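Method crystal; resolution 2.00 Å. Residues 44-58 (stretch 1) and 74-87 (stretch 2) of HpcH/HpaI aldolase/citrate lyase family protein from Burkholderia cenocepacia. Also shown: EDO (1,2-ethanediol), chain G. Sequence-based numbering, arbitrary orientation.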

ATOM      1  N   ALA A  44       9.294 -12.961  15.568  1.00 13.83           N
ATOM      2  CA  ALA A  44       9.886 -14.222  15.143  1.00 14.42           C
ATOM      3  C   ALA A  44      11.230 -14.545  15.817  1.00 15.87           C
ATOM      4  O   ALA A  44      11.661 -15.722  15.785  1.00 16.68           O
ATOM      5  N   HIS A  45      11.819 -13.555  16.509  1.00 16.17           N
ATOM      6  CA  HIS A  45      13.053 -13.713  17.276  1.00 16.68           C
ATOM      7  C   HIS A  45      12.772 -13.825  18.788  1.00 17.04           C
ATOM      8  O   HIS A  45      13.684 -13.837  19.596  1.00 18.20           O
ATOM      9  N   ALA A  46      11.512 -13.922  19.179  1.00 16.52           N
ATOM     10  CA  ALA A  46      11.147 -13.853  20.580  1.00 15.35           C
ATOM     11  C   ALA A  46      11.097 -15.224  21.278  1.00 15.61           C
ATOM     12  O   ALA A  46      10.880 -15.283  22.483  1.00 14.89           O
ATOM     13  N   GLY A  47      11.288 -16.304  20.522  1.00 14.53           N
ATOM     14  CA  GLY A  47      11.344 -17.660  21.079  1.00 14.75           C
ATOM     15  C   GLY A  47      10.035 -18.441  21.198  1.00 14.58           C
ATOM     16  O   GLY A  47      10.014 -19.548  21.750  1.00 14.13           O
ATOM     17  N   TYR A  48       8.938 -17.899  20.706  1.00 13.82           N
ATOM     18  CA  TYR A  48       7.627 -18.572  20.859  1.00 15.17           C
ATOM     19  C   TYR A  48       7.550 -19.788  19.926  1.00 15.24           C
ATOM     20  O   TYR A  48       8.171 -19.817  18.840  1.00 15.14           O
ATOM     21  N   ASP A  49       6.790 -20.792  20.338  1.00 15.95           N
ATOM     22  CA  ASP A  49       6.532 -21.971  19.459  1.00 15.17           C
ATOM     23  C   ASP A  49       5.629 -21.615  18.266  1.00 15.25           C
ATOM     24  O   ASP A  49       5.781 -22.181  17.167  1.00 15.30           O
ATOM     25  N   TRP A  50       4.670 -20.710  18.474  1.00 14.93           N
ATOM     26  CA  TRP A  50       3.785 -20.295  17.371  1.00 14.44           C
ATOM     27  C   TRP A  50       3.424 -18.833  17.470  1.00 13.51           C
ATOM     28  O   TRP A  50       3.512 -18.255  18.547  1.00 12.42           O
ATOM     29  N   LEU A  51       3.052 -18.234  16.340  1.00 12.35           N
ATOM     30  CA  LEU A  51       2.598 -16.856  16.287  1.00 12.80           C
ATOM     31  C   LEU A  51       1.312 -16.792  15.476  1.00 12.99           C
ATOM     32  O   LEU A  51       1.228 -17.404  14.423  1.00 13.02           O
ATOM     33  N   CYS A  52       0.298 -16.096  15.971  1.00 13.24           N
ATOM     34  CA  CYS A  52      -1.030 -16.095  15.291  1.00 13.37           C
ATOM     35  C   CYS A  52      -1.309 -14.785  14.550  1.00 12.41           C
ATOM     36  O   CYS A  52      -1.343 -13.729  15.174  1.00 12.61           O
ATOM     37  N   ILE A  53      -1.468 -14.871  13.246  1.00 11.00           N
ATOM     38  CA  ILE A  53      -1.890 -13.720  12.436  1.00 11.64           C
ATOM     39  C   ILE A  53      -3.404 -13.725  12.438  1.00 11.61           C
ATOM     40  O   ILE A  53      -4.026 -14.586  11.842  1.00 11.55           O
ATOM     41  N   ASP A  54      -4.015 -12.758  13.116  1.00 11.89           N
ATOM     42  CA  ASP A  54      -5.482 -12.750  13.269  1.00 11.87           C
ATOM     43  C   ASP A  54      -6.188 -12.008  12.103  1.00 11.48           C
ATOM     44  O   ASP A  54      -5.887 -10.869  11.893  1.00 11.40           O
ATOM     45  N   MET A  55      -7.111 -12.670  11.404  1.00 11.04           N
ATOM     46  CA  MET A  55      -7.935 -12.054  10.351  1.00 11.82           C
ATOM     47  C   MET A  55      -9.326 -11.721  10.877  1.00 12.26           C
ATOM     48  O   MET A  55     -10.087 -11.016  10.216  1.00 12.20           O
ATOM     49  N   GLU A  56      -9.654 -12.192  12.090  1.00 12.95           N
ATOM     50  CA  GLU A  56     -11.024 -12.011  12.581  1.00 13.77           C
ATOM     51  C   GLU A  56     -11.143 -10.687  13.289  1.00 13.18           C
ATOM     52  O   GLU A  56     -12.039  -9.906  12.971  1.00 12.93           O
ATOM     53  N   HIS A  57     -10.257 -10.454  14.268  1.00 13.57           N
ATOM     54  CA  HIS A  57     -10.280  -9.221  15.067  1.00 13.86           C
ATOM     55  C   HIS A  57      -9.063  -8.308  14.883  1.00 14.44           C
ATOM     56  O   HIS A  57      -8.684  -7.564  15.807  1.00 14.24           O
ATOM     57  N   ALA A  58      -8.450  -8.369  13.723  1.00 13.76           N
ATOM     58  CA  ALA A  58      -7.437  -7.381  13.299  1.00 13.33           C
ATOM     59  C   ALA A  58      -7.616  -7.202  11.806  1.00 14.12           C
ATOM     60  O   ALA A  58      -8.098  -8.118  11.177  1.00 12.85           O
ATOM     61  N   ALA A  74      11.353 -15.063   7.101  1.00 13.52           N
ATOM     62  CA  ALA A  74      12.606 -14.424   6.842  1.00 13.85           C
ATOM     63  C   ALA A  74      13.551 -14.467   8.011  1.00 14.68           C
ATOM     64  O   ALA A  74      14.763 -14.351   7.791  1.00 15.77           O
ATOM     65  N   ALA A  75      13.029 -14.622   9.239  1.00 14.32           N
ATOM     66  CA  ALA A  75      13.872 -14.704  10.421  1.00 16.11           C
ATOM     67  C   ALA A  75      14.606 -16.023  10.495  1.00 16.77           C
ATOM     68  O   ALA A  75      15.522 -16.123  11.276  1.00 17.68           O
ATOM     69  N   HIS A  76      14.161 -17.038   9.763  1.00 18.75           N
ATOM     70  CA  HIS A  76      14.807 -18.370   9.732  1.00 21.63           C
ATOM     71  C   HIS A  76      14.894 -19.008  11.129  1.00 20.55           C
ATOM     72  O   HIS A  76      15.881 -19.677  11.473  1.00 18.60           O
ATOM     73  N   LEU A  77      13.859 -18.825  11.934  1.00 18.11           N
ATOM     74  CA  LEU A  77      13.868 -19.332  13.291  1.00 17.67           C
ATOM     75  C   LEU A  77      12.675 -20.266  13.462  1.00 17.22           C
ATOM     76  O   LEU A  77      11.911 -20.436  12.534  1.00 15.89           O
ATOM     77  N   PRO A  78      12.505 -20.876  14.630  1.00 16.18           N
ATOM     78  CA  PRO A  78      11.515 -21.986  14.682  1.00 16.49           C
ATOM     79  C   PRO A  78      10.005 -21.677  14.832  1.00 16.39           C
ATOM     80  O   PRO A  78       9.212 -22.592  14.737  1.00 16.67           O
ATOM     81  N   SER A  79       9.574 -20.443  15.089  1.00 16.60           N
ATOM     82  CA  SER A  79       8.116 -20.176  15.278  1.00 16.68           C
ATOM     83  C   SER A  79       7.208 -20.648  14.113  1.00 17.83           C
ATOM     84  O   SER A  79       7.490 -20.407  12.973  1.00 18.09           O
ATOM     85  N   GLU A  80       6.109 -21.324  14.421  1.00 18.25           N
ATOM     86  CA  GLU A  80       5.187 -21.800  13.418  1.00 18.47           C
ATOM     87  C   GLU A  80       4.052 -20.779  13.342  1.00 16.24           C
ATOM     88  O   GLU A  80       3.421 -20.503  14.330  1.00 15.54           O
ATOM     89  N   PRO A  81       3.796 -20.205  12.167  1.00 15.28           N
ATOM     90  CA  PRO A  81       2.619 -19.347  12.032  1.00 14.52           C
ATOM     91  C   PRO A  81       1.274 -20.102  12.085  1.00 14.10           C
ATOM     92  O   PRO A  81       1.121 -21.260  11.587  1.00 14.09           O
ATOM     93  N   VAL A  82       0.313 -19.444  12.707  1.00 13.64           N
ATOM     94  CA  VAL A  82      -1.074 -19.887  12.726  1.00 12.98           C
ATOM     95  C   VAL A  82      -1.885 -18.712  12.165  1.00 12.72           C
ATOM     96  O   VAL A  82      -1.584 -17.528  12.484  1.00 11.67           O
ATOM     97  N   VAL A  83      -2.886 -19.004  11.334  1.00 12.79           N
ATOM     98  CA  VAL A  83      -3.796 -17.953  10.849  1.00 12.58           C
ATOM     99  C   VAL A  83      -5.190 -18.162  11.398  1.00 12.47           C
ATOM    100  O   VAL A  83      -5.765 -19.255  11.239  1.00 10.96           O
ATOM    101  N   ARG A  84      -5.753 -17.162  12.088  1.00 12.77           N
ATOM    102  CA  ARG A  84      -7.198 -17.252  12.416  1.00 14.12           C
ATOM    103  C   ARG A  84      -8.027 -16.581  11.323  1.00 14.94           C
ATOM    104  O   ARG A  84      -7.950 -15.348  11.180  1.00 15.04           O
ATOM    105  N   VAL A  85      -8.816 -17.378  10.573  1.00 14.54           N
ATOM    106  CA  VAL A  85      -9.605 -16.835   9.476  1.00 14.61           C
ATOM    107  C   VAL A  85     -10.815 -16.085  10.033  1.00 15.01           C
ATOM    108  O   VAL A  85     -11.189 -16.283  11.198  1.00 15.52           O
ATOM    109  N   PRO A  86     -11.391 -15.170   9.230  1.00 14.25           N
ATOM    110  CA  PRO A  86     -12.518 -14.378   9.708  1.00 14.98           C
ATOM    111  C   PRO A  86     -13.795 -15.193   9.923  1.00 16.01           C
ATOM    112  O   PRO A  86     -14.561 -14.874  10.821  1.00 15.08           O
ATOM    113  N   ALA A  87     -14.003 -16.221   9.090  1.00 16.68           N
ATOM    114  CA  ALA A  87     -15.263 -16.984   9.042  1.00 17.92           C
ATOM    115  C   ALA A  87     -15.005 -18.266   8.237  1.00 19.09           C
ATOM    116  O   ALA A  87     -13.989 -18.405   7.583  1.00 16.86           O
TER

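Strands 50-54 and 80-84 lie side by side and parallel, and the parallel backbone ladder sets their register. Glu80 N donates to Asp49 O (2.9 Å), Val82 N to Leu51 O (2.8 Å) and Ile53 N to Val82 O (2.8 Å), and, as in any extended strand, successive side chains alternate between the two faces of the sheet. Pro81, which has no N-H to give, falls at a position where the ladder asks for none; its CA instead approaches Leu51 O at 3.4 Å.

Apolar packing covers both faces. On the face carrying Trp50, Cys52 and Val82, the indole (chi1 p) sets CE3 3.7 Å from CG2 of Val82, whose t rotamer also leaves CG1 4.1 Å from SG of Cys52, compact side chains beside a broad ring. On the other face Ile53 (m, t) lies beside Val83, CB to CG2 4.4 Å. Just past the strand, Met55 points toward stretch 2; its flexible m, t, p chain brings SD to 3.7 Å from CG1 of Val83, while its CB is 3.7 Å from CG of Pro86. At the other end, Ala44 CB and Ala75 CB are 3.6 Å apart. The His45 ring (chi1 m) has CD1 of Leu77 over one face, 3.4 Å from ND1.

Charged groups gather around Arg84, which has the largest covered area of any residue here. Its extended t, t start and p turn at chi3 carry the guanidinium to Asp54, where NE donates to OD1 and NH2 to OD2, both at 3.0 Å, a two-pronged salt bridge suited to a carboxylate. Asp54 OD1 also accepts from Glu56 N (2.8 Å), tying the turn after the strand to the same carboxylate. Glu56 (t, t) places OE1 over one guanidinium face, 3.2 Å from Arg84 NE; this salt bridge rests on charge alone, since no N-H points at the oxygen. Arg84 NH2 additionally donates to O2 of the ethanediol (2.8 Å), probably from the crystallisation liquor, and lies at the edge of the His57 ring, 3.6 Å from CD2.

Ser79 and ordered waters join the loops before the strands. In its m rotamer, Ser79 OG donates to Tyr48 O (2.8 Å), a short reach that suits a small hydroxyl. Water 2 accepts from Tyr48 N and donates to Ser79 OG, both at 2.8 Å; water 1 donates to Ala44 O (2.8 Å) and accepts from Ser79 N (2.9 Å). Water 3 donates to Asp49 O and Pro78 O, each at 2.8 Å, bridging the two carbonyls.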

ATOM      1  CB  ALA A  44      10.003 -14.286  13.626  1.00 14.46           C
ATOM      2  CB  HIS A  45      13.995 -12.514  17.053  1.00 16.97           C
ATOM      3  CG  HIS A  45      14.567 -12.433  15.680  1.00 17.47           C
ATOM      4  ND1 HIS A  45      15.839 -12.881  15.371  1.00 18.43           N
ATOM      5  CD2 HIS A  45      14.036 -11.991  14.520  1.00 17.40           C
ATOM      6  CE1 HIS A  45      16.079 -12.673  14.090  1.00 17.71           C
ATOM      7  NE2 HIS A  45      14.997 -12.151  13.549  1.00 18.55           N
ATOM      8  CB  ALA A  46       9.816 -13.129  20.735  1.00 14.88           C
ATOM      9  CB  TYR A  48       6.481 -17.602  20.569  1.00 14.77           C
ATOM     10  CG  TYR A  48       6.240 -16.675  21.722  1.00 14.85           C
ATOM     11  CD1 TYR A  48       7.026 -15.569  21.922  1.00 15.39           C
ATOM     12  CD2 TYR A  48       5.203 -16.909  22.613  1.00 15.40           C
ATOM     13  CE1 TYR A  48       6.840 -14.749  23.051  1.00 16.80           C
ATOM     14  CE2 TYR A  48       4.986 -16.089  23.705  1.00 15.95           C
ATOM     15  CZ  TYR A  48       5.805 -15.018  23.919  1.00 16.91           C
ATOM     16  OH  TYR A  48       5.543 -14.191  24.969  1.00 19.80           O
ATOM     17  CB  ASP A  49       5.959 -23.093  20.289  1.00 15.22           C
ATOM     18  CG  ASP A  49       6.857 -23.436  21.467  1.00 16.25           C
ATOM     19  OD1 ASP A  49       8.044 -23.727  21.183  1.00 16.21           O
ATOM     20  OD2 ASP A  49       6.422 -23.337  22.660  1.00 16.61           O
ATOM     21  CB  TRP A  50       2.525 -21.191  17.307  1.00 14.94           C
ATOM     22  CG  TRP A  50       1.741 -21.240  18.564  1.00 15.67           C
ATOM     23  CD1 TRP A  50       2.039 -21.943  19.705  1.00 16.02           C
ATOM     24  CD2 TRP A  50       0.522 -20.552  18.828  1.00 16.50           C
ATOM     25  NE1 TRP A  50       1.077 -21.722  20.666  1.00 15.94           N
ATOM     26  CE2 TRP A  50       0.138 -20.866  20.153  1.00 16.41           C
ATOM     27  CE3 TRP A  50      -0.276 -19.680  18.084  1.00 17.34           C
ATOM     28  CZ2 TRP A  50      -1.013 -20.360  20.737  1.00 16.80           C
ATOM     29  CZ3 TRP A  50      -1.445 -19.205  18.665  1.00 18.20           C
ATOM     30  CH2 TRP A  50      -1.781 -19.538  20.002  1.00 17.72           C
ATOM     31  CB  LEU A  51       3.638 -15.960  15.606  1.00 13.61           C
ATOM     32  CG  LEU A  51       5.028 -15.863  16.231  1.00 14.39           C
ATOM     33  CD1 LEU A  51       5.999 -15.100  15.327  1.00 14.82           C
ATOM     34  CD2 LEU A  51       4.951 -15.135  17.547  1.00 14.46           C
ATOM     35  CB  CYS A  52      -2.171 -16.368  16.265  1.00 13.72           C
ATOM     36  SG  CYS A  52      -3.738 -16.598  15.406  1.00 15.71           S
ATOM     37  CB  ILE A  53      -1.331 -13.794  11.011  1.00 12.02           C
ATOM     38  CG1 ILE A  53       0.197 -13.801  11.028  1.00 12.08           C
ATOM     39  CG2 ILE A  53      -1.820 -12.631  10.132  1.00 11.64           C
ATOM     40  CD1 ILE A  53       0.771 -14.418   9.773  1.00 12.93           C
ATOM     41  CB  ASP A  54      -5.824 -12.063  14.550  1.00 12.38           C
ATOM     42  CG  ASP A  54      -7.296 -12.132  14.888  1.00 13.14           C
ATOM     43  OD1 ASP A  54      -8.037 -12.944  14.294  1.00 13.08           O
ATOM     44  OD2 ASP A  54      -7.669 -11.456  15.869  1.00 14.61           O
ATOM     45  CB  MET A  55      -8.074 -12.955   9.141  1.00 11.28           C
ATOM     46  CG  MET A  55      -6.753 -13.481   8.619  1.00 11.41           C
ATOM     47  SD  MET A  55      -7.057 -14.424   7.131  1.00 12.51           S
ATOM     48  CE  MET A  55      -7.670 -13.209   5.959  1.00 11.95           C
ATOM     49  CB  GLU A  56     -11.449 -13.103  13.527  1.00 14.42           C
ATOM     50  CG  GLU A  56     -12.915 -13.011  13.877  1.00 14.76           C
ATOM     51  CD  GLU A  56     -13.321 -13.901  15.057  1.00 15.49           C
ATOM     52  OE1 GLU A  56     -12.480 -14.439  15.767  1.00 15.11           O
ATOM     53  OE2 GLU A  56     -14.535 -14.046  15.285  1.00 17.70           O
ATOM     54  CB  HIS A  57     -10.468  -9.577  16.561  1.00 13.81           C
ATOM     55  CG  HIS A  57     -11.861 -10.039  16.909  1.00 13.89           C
ATOM     56  ND1 HIS A  57     -12.943  -9.183  16.920  1.00 14.02           N
ATOM     57  CD2 HIS A  57     -12.344 -11.262  17.263  1.00 14.19           C
ATOM     58  CE1 HIS A  57     -14.035  -9.858  17.236  1.00 14.07           C
ATOM     59  NE2 HIS A  57     -13.694 -11.117  17.475  1.00 13.84           N
ATOM     60  CB  ALA A  58      -6.063  -7.878  13.625  1.00 13.39           C
ATOM     61  CB  ALA A  74      12.393 -12.975   6.364  1.00 13.35           C
ATOM     62  CB  ALA A  75      13.082 -14.492  11.718  1.00 16.22           C
ATOM     63  CB  HIS A  76      16.228 -18.300   9.117  1.00 26.18           C
ATOM     64  CG  HIS A  76      16.262 -18.127   7.628  1.00 32.81           C
ATOM     65  ND1 HIS A  76      15.783 -16.997   6.990  1.00 39.98           N
ATOM     66  CD2 HIS A  76      16.771 -18.918   6.653  1.00 37.49           C
ATOM     67  CE1 HIS A  76      15.981 -17.104   5.689  1.00 36.64           C
ATOM     68  NE2 HIS A  76      16.569 -18.263   5.455  1.00 41.10           N
ATOM     69  CB  LEU A  77      13.905 -18.158  14.282  1.00 16.90           C
ATOM     70  CG  LEU A  77      15.314 -17.506  14.419  1.00 17.45           C
ATOM     71  CD1 LEU A  77      15.253 -16.177  15.188  1.00 17.00           C
ATOM     72  CD2 LEU A  77      16.322 -18.422  15.095  1.00 18.75           C
ATOM     73  CB  PRO A  78      11.970 -22.818  15.909  1.00 17.14           C
ATOM     74  CG  PRO A  78      13.243 -22.249  16.352  1.00 17.22           C
ATOM     75  CD  PRO A  78      13.389 -20.864  15.800  1.00 17.63           C
ATOM     76  CB  SER A  79       7.885 -18.679  15.482  1.00 17.03           C
ATOM     77  OG  SER A  79       8.618 -18.157  16.592  1.00 17.26           O
ATOM     78  CB  GLU A  80       4.650 -23.169  13.840  1.00 20.46           C
ATOM     79  CG  GLU A  80       5.652 -24.309  13.671  1.00 23.46           C
ATOM     80  CD  GLU A  80       5.570 -24.972  12.288  1.00 25.55           C
ATOM     81  OE1 GLU A  80       4.683 -24.585  11.494  1.00 24.55           O
ATOM     82  OE2 GLU A  80       6.340 -25.937  12.036  1.00 27.95           O
ATOM     83  CB  PRO A  81       2.785 -18.693  10.640  1.00 15.17           C
ATOM     84  CG  PRO A  81       3.885 -19.414   9.980  1.00 15.72           C
ATOM     85  CD  PRO A  81       4.457 -20.461  10.881  1.00 15.94           C
ATOM     86  CB  VAL A  82      -1.483 -20.169  14.193  1.00 12.91           C
ATOM     87  CG1 VAL A  82      -2.965 -20.485  14.302  1.00 12.97           C
ATOM     88  CG2 VAL A  82      -0.639 -21.314  14.786  1.00 12.79           C
ATOM     89  CB  VAL A  83      -3.814 -17.864   9.284  1.00 13.19           C
ATOM     90  CG1 VAL A  83      -4.904 -16.920   8.794  1.00 13.41           C
ATOM     91  CG2 VAL A  83      -2.476 -17.390   8.760  1.00 13.12           C
ATOM     92  CB  ARG A  84      -7.560 -16.633  13.757  1.00 14.86           C
ATOM     93  CG  ARG A  84      -9.091 -16.617  13.959  1.00 14.34           C
ATOM     94  CD  ARG A  84      -9.493 -16.471  15.401  1.00 15.26           C
ATOM     95  NE  ARG A  84      -9.302 -15.107  15.868  1.00 15.70           N
ATOM     96  CZ  ARG A  84      -9.668 -14.642  17.062  1.00 16.86           C
ATOM     97  NH1 ARG A  84     -10.219 -15.435  17.998  1.00 16.82           N
ATOM     98  NH2 ARG A  84      -9.443 -13.374  17.348  1.00 16.71           N
ATOM     99  CB  VAL A  85     -10.026 -17.893   8.423  1.00 14.61           C
ATOM    100  CG1 VAL A  85      -8.797 -18.527   7.798  1.00 15.08           C
ATOM    101  CG2 VAL A  85     -10.973 -18.942   9.000  1.00 14.89           C
ATOM    102  CB  PRO A  86     -12.746 -13.343   8.581  1.00 14.67           C
ATOM    103  CG  PRO A  86     -11.514 -13.392   7.746  1.00 14.70           C
ATOM    104  CD  PRO A  86     -11.054 -14.830   7.845  1.00 14.46           C
ATOM    105  CB  ALA A  87     -16.360 -16.174   8.362  1.00 18.41           C
TER
HETATM  106  C1  EDO G 301      -8.356 -14.365  21.022  1.00 36.36           C
HETATM  107  O1  EDO G 301      -9.321 -15.147  21.755  1.00 39.03           O
HETATM  108  C2  EDO G 301      -8.672 -12.875  21.009  1.00 37.15           C
HETATM  109  O2  EDO G 301      -9.735 -12.620  20.072  1.00 38.99           O
HETATM  110  O   HOH W   1      10.653 -17.894  14.296  1.00 14.58           O
HETATM  111  O   HOH W   2       8.903 -16.178  18.484  1.00 11.38           O
HETATM  112  O   HOH W   3       7.897 -23.915  16.792  1.00 15.70           O